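Local coordinates for phenylacetic acid degradation-related protein (PDB 2QWZ), which is a putative thioesterase of the hotdog-fold superfamily that probably hydrolyses acyl-CoA thioesters, perhaps in phenylacetic acid breakdown, at residues A[54-59]-A[84-89]. Sequence-based numbering, arbitrary orientation.
Sequences ITMRLN and VYALVL
I54 and L87 lie alongside each other, their side chains running in opposite directions, so that the fork of L87 settles against the base of I54 while the end of I54 continues to A86. The branched tip of L87 reaches the strand close to its main chain, both methyls lying 4.0 Å from the backbone N of I54. CD1 of L87 is also 4.0 Å from CB of I54, while CD2 of L87 stands 4.1 Å from CG2 of I54. A forked leucine suits this place because its two methyls spread over the base of a beta-branched neighbour. With CG1 anti to the backbone N (chi1 -168°) and chi2 also extended, CD1 of I54 arrives 3.8 Å from CB of A86. Two residues further along the strand, on the same face, selenomethionine M56 has a chain bent at chi2 and chi3, which brings its terminal methyl CE to 3.4 Å from the same CB of A86, a tight carbon contact. The single methyl of A86 thus receives two side-chain ends, and its small size lets both come in close to the helix, while the flexible chain of M56 can curl to meet it. The side chains that meet are all apolar, and no hydrogen bond joins the two segments. Cutting L87 back to an alanine is likely to leave CB and CG2 of I54 without the two methyls that cover them and to open a gap between helix and strand. The axes of strand 54-58 and helix 84-89 pass 8.9 Å apart. This helical segment runs oblique to the strand, nearer antiparallel than parallel, within the layout of the hotdog fold, in which a curved antiparallel sheet wraps a long central helix. Strand 53-58 runs between strands 44-49 and 117-126; L87 also packs on L123 of the latter, and M56 reaches L79, V82 and S83 earlier in helix 73-92.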
ATOM      1  N   ILE A  54      16.555  -1.564  13.681  1.00 31.56           N
ATOM      2  CA  ILE A  54      17.673  -2.333  13.167  1.00 27.41           C
ATOM      3  C   ILE A  54      18.204  -1.615  11.944  1.00 24.86           C
ATOM      4  O   ILE A  54      17.417  -1.061  11.229  1.00 22.35           O
ATOM      5  CB  ILE A  54      17.217  -3.713  12.771  1.00 23.02           C
ATOM      6  CG1 ILE A  54      18.414  -4.629  12.507  1.00 26.66           C
ATOM      7  CG2 ILE A  54      16.242  -3.670  11.596  1.00 17.94           C
ATOM      8  CD1 ILE A  54      18.034  -6.131  12.424  1.00 19.58           C
ATOM      9  N   THR A  55      19.514  -1.665  11.725  1.00 26.29           N
ATOM     10  CA  THR A  55      20.158  -1.276  10.447  1.00 27.65           C
ATOM     11  C   THR A  55      20.749  -2.487   9.764  1.00 27.12           C
ATOM     12  O   THR A  55      21.640  -3.134  10.305  1.00 28.53           O
ATOM     13  CB  THR A  55      21.243  -0.241  10.651  1.00 28.75           C
ATOM     14  OG1 THR A  55      20.670   0.819  11.382  1.00 29.77           O
ATOM     15  CG2 THR A  55      21.779   0.307   9.312  1.00 24.50           C
HETATM   16  N   MSE A  56      20.194  -2.840   8.604  1.00 25.81           N
HETATM   17  CA  MSE A  56      20.680  -3.963   7.827  1.00 25.14           C
HETATM   18  C   MSE A  56      21.397  -3.468   6.580  1.00 27.86           C
HETATM   19  O   MSE A  56      20.974  -2.463   6.003  1.00 24.30           O
HETATM   20  CB  MSE A  56      19.510  -4.812   7.423  1.00 28.55           C
HETATM   21  CG  MSE A  56      19.869  -6.103   6.794  1.00 32.81           C
HETATM   22 SE   MSE A  56      20.062  -7.604   8.002  0.75 41.73          SE
HETATM   23  CE  MSE A  56      18.386  -7.702   8.962  1.00 22.26           C
ATOM     24  N   ARG A  57      22.451  -4.196   6.189  1.00 29.15           N
ATOM     25  CA  ARG A  57      23.298  -3.884   5.034  1.00 32.10           C
ATOM     26  C   ARG A  57      23.059  -4.916   3.950  1.00 30.66           C
ATOM     27  O   ARG A  57      22.998  -6.129   4.236  1.00 26.55           O
ATOM     28  CB  ARG A  57      24.775  -3.935   5.428  1.00 32.02           C
ATOM     29  CG  ARG A  57      25.753  -3.480   4.332  1.00 34.58           C
ATOM     30  CD  ARG A  57      27.192  -3.494   4.850  1.00 31.15           C
ATOM     31  NE  ARG A  57      27.366  -2.416   5.801  1.00 29.78           N
ATOM     32  CZ  ARG A  57      27.749  -1.194   5.472  1.00 30.88           C
ATOM     33  NH1 ARG A  57      28.051  -0.892   4.216  1.00 24.50           N
ATOM     34  NH2 ARG A  57      27.803  -0.274   6.404  1.00 32.74           N
ATOM     35  N   LEU A  58      22.885  -4.423   2.725  1.00 26.70           N
ATOM     36  CA  LEU A  58      22.973  -5.254   1.535  1.00 27.97           C
ATOM     37  C   LEU A  58      24.336  -4.974   0.928  1.00 29.11           C
ATOM     38  O   LEU A  58      24.620  -3.840   0.475  1.00 25.25           O
ATOM     39  CB  LEU A  58      21.864  -4.923   0.526  1.00 29.52           C
ATOM     40  CG  LEU A  58      21.663  -5.681  -0.795  1.00 28.87           C
ATOM     41  CD1 LEU A  58      20.273  -5.301  -1.396  1.00 30.26           C
ATOM     42  CD2 LEU A  58      22.733  -5.394  -1.807  1.00 33.25           C
ATOM     43  N   ASN A  59      25.166  -6.010   0.906  1.00 30.53           N
ATOM     44  CA  ASN A  59      26.488  -5.958   0.263  1.00 32.62           C
ATOM     45  C   ASN A  59      26.349  -5.938  -1.253  1.00 32.21           C
ATOM     46  O   ASN A  59      26.111  -6.968  -1.854  1.00 34.89           O
ATOM     47  CB  ASN A  59      27.303  -7.181   0.718  1.00 35.60           C
ATOM     48  CG  ASN A  59      28.678  -7.285   0.056  1.00 37.87           C
ATOM     49  OD1 ASN A  59      29.182  -6.341  -0.564  1.00 46.66           O
ATOM     50  ND2 ASN A  59      29.302  -8.446   0.222  1.00 43.94           N
ATOM     51  N   VAL A  84      12.792  -5.985   8.611  1.00 27.07           N
ATOM     52  CA  VAL A  84      11.686  -5.949   9.557  1.00 23.48           C
ATOM     53  C   VAL A  84      11.475  -7.340  10.135  1.00 29.64           C
ATOM     54  O   VAL A  84      11.200  -7.468  11.314  1.00 30.04           O
ATOM     55  CB  VAL A  84      10.404  -5.352   8.947  1.00 26.78           C
ATOM     56  CG1 VAL A  84       9.387  -5.225   9.953  1.00 19.80           C
ATOM     57  CG2 VAL A  84      10.694  -3.924   8.369  1.00 11.25           C
ATOM     58  N   TYR A  85      11.646  -8.360   9.315  1.00 28.51           N
ATOM     59  CA  TYR A  85      11.531  -9.727   9.774  1.00 31.90           C
ATOM     60  C   TYR A  85      12.524 -10.004  10.898  1.00 31.07           C
ATOM     61  O   TYR A  85      12.169 -10.579  11.907  1.00 29.64           O
ATOM     62  CB  TYR A  85      11.796 -10.693   8.623  1.00 31.45           C
ATOM     63  CG  TYR A  85      11.744 -12.138   9.077  1.00 37.43           C
ATOM     64  CD1 TYR A  85      10.540 -12.779   9.238  1.00 28.55           C
ATOM     65  CD2 TYR A  85      12.918 -12.846   9.370  1.00 38.12           C
ATOM     66  CE1 TYR A  85      10.482 -14.124   9.683  1.00 44.25           C
ATOM     67  CE2 TYR A  85      12.881 -14.159   9.809  1.00 45.00           C
ATOM     68  CZ  TYR A  85      11.665 -14.800   9.960  1.00 38.81           C
ATOM     69  OH  TYR A  85      11.661 -16.104  10.400  1.00 48.93           O
ATOM     70  N   ALA A  86      13.766  -9.577  10.697  1.00 32.64           N
ATOM     71  CA  ALA A  86      14.856  -9.741  11.665  1.00 32.08           C
ATOM     72  C   ALA A  86      14.534  -9.034  12.971  1.00 32.26           C
ATOM     73  O   ALA A  86      14.732  -9.616  14.024  1.00 32.51           O
ATOM     74  CB  ALA A  86      16.180  -9.222  11.081  1.00 29.39           C
ATOM     75  N   LEU A  87      13.997  -7.806  12.899  1.00 33.90           N
ATOM     76  CA  LEU A  87      13.553  -7.073  14.107  1.00 33.13           C
ATOM     77  C   LEU A  87      12.388  -7.779  14.812  1.00 30.67           C
ATOM     78  O   LEU A  87      12.346  -7.842  16.030  1.00 31.42           O
ATOM     79  CB  LEU A  87      13.177  -5.649  13.763  1.00 33.25           C
ATOM     80  CG  LEU A  87      13.217  -4.533  14.818  1.00 39.32           C
ATOM     81  CD1 LEU A  87      14.521  -4.355  15.630  1.00 34.69           C
ATOM     82  CD2 LEU A  87      12.944  -3.304  14.079  1.00 26.74           C
ATOM     83  N   VAL A  88      11.456  -8.331  14.060  1.00 30.10           N
ATOM     84  CA  VAL A  88      10.369  -9.054  14.685  1.00 32.96           C
ATOM     85  C   VAL A  88      10.918 -10.256  15.437  1.00 30.86           C
ATOM     86  O   VAL A  88      10.627 -10.423  16.611  1.00 34.67           O
ATOM     87  CB  VAL A  88       9.283  -9.446  13.670  1.00 35.96           C
ATOM     88  CG1 VAL A  88       8.266 -10.347  14.324  1.00 27.56           C
ATOM     89  CG2 VAL A  88       8.622  -8.225  13.153  1.00 20.54           C
ATOM     90  N   LEU A  89      11.769 -11.038  14.787  1.00 31.02           N
ATOM     91  CA  LEU A  89      12.463 -12.176  15.426  1.00 34.49           C
ATOM     92  C   LEU A  89      13.358 -11.824  16.620  1.00 32.93           C
ATOM     93  O   LEU A  89      13.465 -12.609  17.553  1.00 33.43           O
ATOM     94  CB  LEU A  89      13.342 -12.929  14.416  1.00 38.61           C
ATOM     95  CG  LEU A  89      12.752 -14.097  13.635  1.00 47.59           C
ATOM     96  CD1 LEU A  89      13.908 -14.832  12.944  1.00 55.79           C
ATOM     97  CD2 LEU A  89      11.963 -15.055  14.517  1.00 52.46           C
TER